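Local coordinates for protein sucrose 6(F)-phosphate phosphorylase (Thermoanaerobacterium thermosaccharolyticum DSM 571, PDB 6S9V) that belongs to the alpha-amylase family and is built on a TIM-barrel domain with an added antiparallel sheet, at residues A[197-211]-A[241-253]. Sequence-based numbering, arbitrary orientation.
Sequences FKTFSNFGVKIVRLD and QAASYGIELLLEV
Val208 N binds Glu248 O, and Leu250 N binds Val208 O at 2.8 Å. These bonds join the parallel strands 207-210 and 248-251. Glu248 N binds Lys206 O, and Leu210 N binds Leu250 O. A last rung, Glu252 N to Leu210 O, is weak at 3.5 Å.

Apolar side chains fill the sheet face turned to the helices. Val208 CG2 presses on Ile247 CG2 at 3.4 Å, a tight fit. With Ile247 CG1 beside the backbone N (chi1 -64°) and the chain extended beyond it, CD1 reaches Phe197. Ala242 CB sits over one face of the Phe197 ring, 4.0 Å from its centroid, a CH-pi contact. Leu249 CD2 meets Phe197 CZ. The Tyr245 ring lays one face over the backbone at Phe197 and Lys198.

Ser201 OG donates to Tyr245 O at 2.9 Å. A water bridges that oxygen and Val205 O.

At the C-terminal strand ends, Glu252 CB lies over one face of the Arg209 guanidinium. Glu252 OE1 lies 3.5 Å from Arg209 NH2, well out of plane, so the attraction is of charges alone; this oxygen accepts from Ala212 N. Arg209 NH1 makes a salt bridge to Asp211 OD1, which lies in the guanidinium plane, and also pairs with Asp96. Asp211 OD1 hydrogen-bonds a bound BTB and Arg209 NE pairs with a sulfate, both probably from the crystallisation liquor.

Strand 207-210, helix 230-244 and strand 248-251 form a beta-alpha-beta unit; helix 187-202 precedes it. The two strands lie between strands 92-97 and 269-271 in the eight-stranded barrel, with both helices packed outside.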
loop_
_atom_site.group_PDB
_atom_site.type_symbol
_atom_site.label_atom_id
_atom_site.label_comp_id
_atom_site.label_asym_id
_atom_site.label_seq_id
_atom_site.Cartn_x
_atom_site.Cartn_y
_atom_site.Cartn_z
ATOM N N PHE A 197 10.530 9.536 -12.853
ATOM C CA PHE A 197 11.574 8.563 -12.527
ATOM C C PHE A 197 12.936 9.243 -12.403
ATOM O O PHE A 197 13.711 8.953 -11.479
ATOM C CB PHE A 197 11.637 7.461 -13.593
ATOM C CG PHE A 197 10.519 6.445 -13.513
ATOM C CD1 PHE A 197 10.005 6.029 -12.297
ATOM C CD2 PHE A 197 10.001 5.888 -14.673
ATOM C CE1 PHE A 197 8.979 5.087 -12.238
ATOM C CE2 PHE A 197 8.981 4.951 -14.624
ATOM C CZ PHE A 197 8.475 4.545 -13.407
ATOM N N LYS A 198 13.256 10.133 -13.342
ATOM C CA LYS A 198 14.531 10.841 -13.296
ATOM C C LYS A 198 14.648 11.701 -12.045
ATOM O O LYS A 198 15.695 11.718 -11.385
ATOM C CB LYS A 198 14.671 11.697 -14.553
ATOM C CG LYS A 198 15.972 12.442 -14.673
ATOM C CD LYS A 198 16.161 12.957 -16.091
ATOM C CE LYS A 198 17.537 13.569 -16.280
ATOM N NZ LYS A 198 17.580 14.944 -15.706
ATOM N N THR A 199 13.584 12.429 -11.710
ATOM C CA THR A 199 13.576 13.245 -10.498
ATOM C C THR A 199 13.743 12.380 -9.255
ATOM O O THR A 199 14.592 12.661 -8.398
ATOM C CB THR A 199 12.277 14.045 -10.440
ATOM O OG1 THR A 199 12.218 14.925 -11.574
ATOM C CG2 THR A 199 12.191 14.855 -9.149
ATOM N N PHE A 200 12.943 11.314 -9.149
ATOM C CA PHE A 200 13.047 10.403 -8.014
ATOM C C PHE A 200 14.466 9.866 -7.881
ATOM O O PHE A 200 15.056 9.886 -6.796
ATOM C CB PHE A 200 12.072 9.230 -8.172
ATOM C CG PHE A 200 10.610 9.571 -7.884
ATOM C CD1 PHE A 200 10.205 10.873 -7.681
ATOM C CD2 PHE A 200 9.653 8.563 -7.814
ATOM C CE1 PHE A 200 8.884 11.166 -7.421
ATOM C CE2 PHE A 200 8.314 8.856 -7.540
ATOM C CZ PHE A 200 7.937 10.153 -7.346
ATOM N N SER A 201 15.020 9.358 -8.982
ATOM C CA SER A 201 16.358 8.781 -8.947
ATOM C C SER A 201 17.391 9.815 -8.526
ATOM O O SER A 201 18.374 9.487 -7.850
ATOM C CB SER A 201 16.707 8.213 -10.323
ATOM O OG SER A 201 18.025 7.711 -10.340
ATOM N N ASN A 202 17.206 11.065 -8.957
ATOM C CA ASN A 202 18.150 12.121 -8.626
ATOM C C ASN A 202 18.266 12.325 -7.119
ATOM O O ASN A 202 19.317 12.755 -6.631
ATOM C CB ASN A 202 17.717 13.419 -9.312
ATOM C CG ASN A 202 18.678 14.557 -9.064
ATOM O OD1 ASN A 202 18.432 15.421 -8.219
ATOM N ND2 ASN A 202 19.781 14.571 -9.802
ATOM N N PHE A 203 17.203 12.045 -6.368
ATOM C CA PHE A 203 17.206 12.267 -4.926
ATOM C C PHE A 203 17.251 10.969 -4.125
ATOM O O PHE A 203 16.899 10.963 -2.942
ATOM C CB PHE A 203 16.004 13.127 -4.540
ATOM C CG PHE A 203 16.051 14.506 -5.137
ATOM C CD1 PHE A 203 16.943 15.448 -4.652
ATOM C CD2 PHE A 203 15.220 14.856 -6.188
ATOM C CE1 PHE A 203 17.010 16.721 -5.203
ATOM C CE2 PHE A 203 15.274 16.126 -6.742
ATOM C CZ PHE A 203 16.169 17.059 -6.248
ATOM N N GLY A 204 17.685 9.870 -4.743
ATOM C CA GLY A 204 17.993 8.662 -4.006
ATOM C C GLY A 204 16.876 7.658 -3.849
ATOM O O GLY A 204 17.070 6.656 -3.156
ATOM N N VAL A 205 15.736 7.866 -4.517
ATOM C CA VAL A 205 14.591 6.970 -4.382
ATOM C C VAL A 205 14.862 5.680 -5.139
ATOM O O VAL A 205 15.251 5.701 -6.312
ATOM C CB VAL A 205 13.318 7.656 -4.904
ATOM C CG1 VAL A 205 12.130 6.699 -4.858
ATOM C CG2 VAL A 205 13.036 8.901 -4.104
ATOM N N LYS A 206 14.653 4.540 -4.466
ATOM C CA LYS A 206 15.011 3.245 -5.019
ATOM C C LYS A 206 13.827 2.354 -5.362
ATOM O O LYS A 206 13.973 1.452 -6.192
ATOM C CB LYS A 206 15.851 2.469 -3.988
ATOM C CG LYS A 206 17.287 2.900 -3.807
ATOM C CD LYS A 206 18.042 1.814 -3.043
ATOM C CE LYS A 206 19.428 2.263 -2.620
ATOM N NZ LYS A 206 20.232 2.784 -3.753
ATOM N N ILE A 207 12.663 2.594 -4.772
ATOM C CA ILE A 207 11.469 1.804 -5.023
ATOM C C ILE A 207 10.309 2.749 -5.284
ATOM O O ILE A 207 10.144 3.751 -4.580
ATOM C CB ILE A 207 11.154 0.860 -3.842
ATOM C CG1 ILE A 207 12.407 0.077 -3.442
ATOM C CG2 ILE A 207 10.019 -0.073 -4.204
ATOM C CD1 ILE A 207 12.225 -0.754 -2.183
ATOM N N VAL A 208 9.501 2.433 -6.288
ATOM C CA VAL A 208 8.379 3.288 -6.656
ATOM C C VAL A 208 7.115 2.445 -6.663
ATOM O O VAL A 208 7.035 1.432 -7.372
ATOM C CB VAL A 208 8.584 3.976 -8.013
ATOM C CG1 VAL A 208 7.289 4.626 -8.488
ATOM C CG2 VAL A 208 9.671 5.036 -7.894
ATOM N N ARG A 209 6.124 2.878 -5.894
ATOM C CA ARG A 209 4.821 2.243 -5.846
ATOM C C ARG A 209 3.954 2.818 -6.958
ATOM O O ARG A 209 3.791 4.037 -7.059
ATOM C CB ARG A 209 4.181 2.500 -4.480
ATOM C CG ARG A 209 2.739 2.018 -4.288
ATOM C CD ARG A 209 2.271 2.438 -2.887
ATOM N NE ARG A 209 0.949 1.938 -2.506
ATOM C CZ ARG A 209 -0.206 2.485 -2.882
ATOM N NH1 ARG A 209 -0.217 3.545 -3.687
ATOM N NH2 ARG A 209 -1.350 1.961 -2.459
ATOM N N LEU A 210 3.401 1.942 -7.791
ATOM C CA LEU A 210 2.504 2.357 -8.867
ATOM C C LEU A 210 1.079 2.372 -8.328
ATOM O O LEU A 210 0.402 1.342 -8.280
ATOM C CB LEU A 210 2.634 1.425 -10.063
ATOM C CG LEU A 210 4.009 1.370 -10.736
ATOM C CD1 LEU A 210 3.903 0.656 -12.060
ATOM C CD2 LEU A 210 4.607 2.754 -10.941
ATOM N N ASP A 211 0.612 3.560 -7.958
ATOM C CA ASP A 211 -0.716 3.711 -7.386
ATOM C C ASP A 211 -1.791 3.449 -8.437
ATOM O O ASP A 211 -1.714 3.956 -9.558
ATOM C CB ASP A 211 -0.869 5.123 -6.824
ATOM C CG ASP A 211 -2.273 5.403 -6.332
ATOM O OD1 ASP A 211 -2.689 4.773 -5.340
ATOM O OD2 ASP A 211 -2.958 6.261 -6.928
ATOM N N GLN A 241 11.907 1.140 -18.100
ATOM C CA GLN A 241 12.322 2.526 -17.928
ATOM C C GLN A 241 12.744 2.802 -16.492
ATOM O O GLN A 241 13.751 3.477 -16.253
ATOM C CB GLN A 241 11.190 3.467 -18.328
ATOM C CG GLN A 241 10.813 3.388 -19.776
ATOM C CD GLN A 241 11.920 3.863 -20.687
ATOM O OE1 GLN A 241 12.650 4.797 -20.363
ATOM N NE2 GLN A 241 12.051 3.218 -21.835
ATOM N N ALA A 242 11.973 2.311 -15.520
ATOM C CA ALA A 242 12.351 2.501 -14.123
ATOM C C ALA A 242 13.715 1.878 -13.839
ATOM O O ALA A 242 14.549 2.479 -13.152
ATOM C CB ALA A 242 11.281 1.908 -13.204
ATOM N N ALA A 243 13.972 0.689 -14.388
ATOM C CA ALA A 243 15.263 0.042 -14.167
ATOM C C ALA A 243 16.409 0.885 -14.715
ATOM O O ALA A 243 17.515 0.855 -14.165
ATOM C CB ALA A 243 15.275 -1.350 -14.805
ATOM N N SER A 244 16.165 1.650 -15.783
ATOM C CA SER A 244 17.206 2.510 -16.339
ATOM C C SER A 244 17.685 3.548 -15.331
ATOM O O SER A 244 18.822 4.023 -15.427
ATOM C CB SER A 244 16.691 3.218 -17.592
ATOM O OG SER A 244 16.492 2.296 -18.647
ATOM N N TYR A 245 16.827 3.932 -14.382
ATOM C CA TYR A 245 17.171 4.886 -13.335
ATOM C C TYR A 245 17.441 4.219 -11.991
ATOM O O TYR A 245 17.459 4.906 -10.967
ATOM C CB TYR A 245 16.059 5.931 -13.167
ATOM C CG TYR A 245 15.841 6.803 -14.385
ATOM C CD1 TYR A 245 16.643 7.908 -14.624
ATOM C CD2 TYR A 245 14.820 6.534 -15.279
ATOM C CE1 TYR A 245 16.450 8.707 -15.733
ATOM C CE2 TYR A 245 14.613 7.328 -16.386
ATOM C CZ TYR A 245 15.428 8.412 -16.610
ATOM O OH TYR A 245 15.224 9.203 -17.721
ATOM N N GLY A 246 17.630 2.901 -11.966
ATOM C CA GLY A 246 17.913 2.207 -10.723
ATOM C C GLY A 246 16.728 1.988 -9.815
ATOM O O GLY A 246 16.909 1.836 -8.601
ATOM N N ILE A 247 15.514 1.980 -10.355
ATOM C CA ILE A 247 14.296 1.917 -9.549
ATOM C C ILE A 247 13.592 0.584 -9.780
ATOM O O ILE A 247 13.430 0.149 -10.926
ATOM C CB ILE A 247 13.363 3.097 -9.877
ATOM C CG1 ILE A 247 14.036 4.414 -9.490
ATOM C CG2 ILE A 247 12.039 2.948 -9.144
ATOM C CD1 ILE A 247 13.259 5.659 -9.895
ATOM N N GLU A 248 13.161 -0.051 -8.692
ATOM C CA GLU A 248 12.284 -1.216 -8.756
ATOM C C GLU A 248 10.840 -0.755 -8.562
ATOM O O GLU A 248 10.586 0.178 -7.798
ATOM C CB GLU A 248 12.637 -2.241 -7.679
ATOM C CG GLU A 248 14.037 -2.843 -7.777
ATOM C CD GLU A 248 14.095 -4.112 -8.622
ATOM O OE1 GLU A 248 13.048 -4.534 -9.165
ATOM O OE2 GLU A 248 15.201 -4.687 -8.736
ATOM N N LEU A 249 9.906 -1.396 -9.262
ATOM C CA LEU A 249 8.493 -1.038 -9.190
ATOM C C LEU A 249 7.755 -1.980 -8.246
ATOM O O LEU A 249 7.975 -3.193 -8.262
ATOM C CB LEU A 249 7.830 -1.084 -10.570
ATOM C CG LEU A 249 8.386 -0.128 -11.632
ATOM C CD1 LEU A 249 7.588 -0.234 -12.924
ATOM C CD2 LEU A 249 8.414 1.308 -11.146
ATOM N N LEU A 250 6.877 -1.405 -7.423
ATOM C CA LEU A 250 5.980 -2.148 -6.541
ATOM C C LEU A 250 4.558 -1.828 -6.988
ATOM O O LEU A 250 4.122 -0.675 -6.905
ATOM C CB LEU A 250 6.210 -1.755 -5.080
ATOM C CG LEU A 250 5.274 -2.291 -4.004
ATOM C CD1 LEU A 250 5.113 -3.796 -4.063
ATOM C CD2 LEU A 250 5.804 -1.847 -2.641
ATOM N N LEU A 251 3.859 -2.827 -7.518
ATOM C CA LEU A 251 2.525 -2.624 -8.066
ATOM C C LEU A 251 1.473 -2.787 -6.981
ATOM O O LEU A 251 1.499 -3.761 -6.227
ATOM C CB LEU A 251 2.242 -3.598 -9.208
ATOM C CG LEU A 251 3.066 -3.431 -10.482
ATOM C CD1 LEU A 251 4.557 -3.445 -10.255
ATOM C CD2 LEU A 251 2.649 -4.525 -11.480
ATOM N N GLU A 252 0.544 -1.835 -6.916
ATOM C CA GLU A 252 -0.596 -1.908 -6.007
ATOM C C GLU A 252 -1.826 -2.313 -6.803
ATOM O O GLU A 252 -2.357 -1.514 -7.577
ATOM C CB GLU A 252 -0.841 -0.574 -5.313
ATOM C CG GLU A 252 -2.112 -0.570 -4.458
ATOM C CD GLU A 252 -3.232 0.290 -5.036
ATOM O OE1 GLU A 252 -2.955 1.395 -5.533
ATOM O OE2 GLU A 252 -4.399 -0.159 -5.015
ATOM N N VAL A 253 -2.285 -3.546 -6.599
ATOM C CA VAL A 253 -3.429 -4.089 -7.321
ATOM C C VAL A 253 -4.303 -4.807 -6.300
ATOM O O VAL A 253 -3.877 -5.807 -5.710
ATOM C CB VAL A 253 -3.011 -5.054 -8.443
ATOM C CG1 VAL A 253 -4.228 -5.671 -9.147
ATOM C CG2 VAL A 253 -2.132 -4.334 -9.455
HETATM O O HOH W 1 17.504 5.366 -7.706
#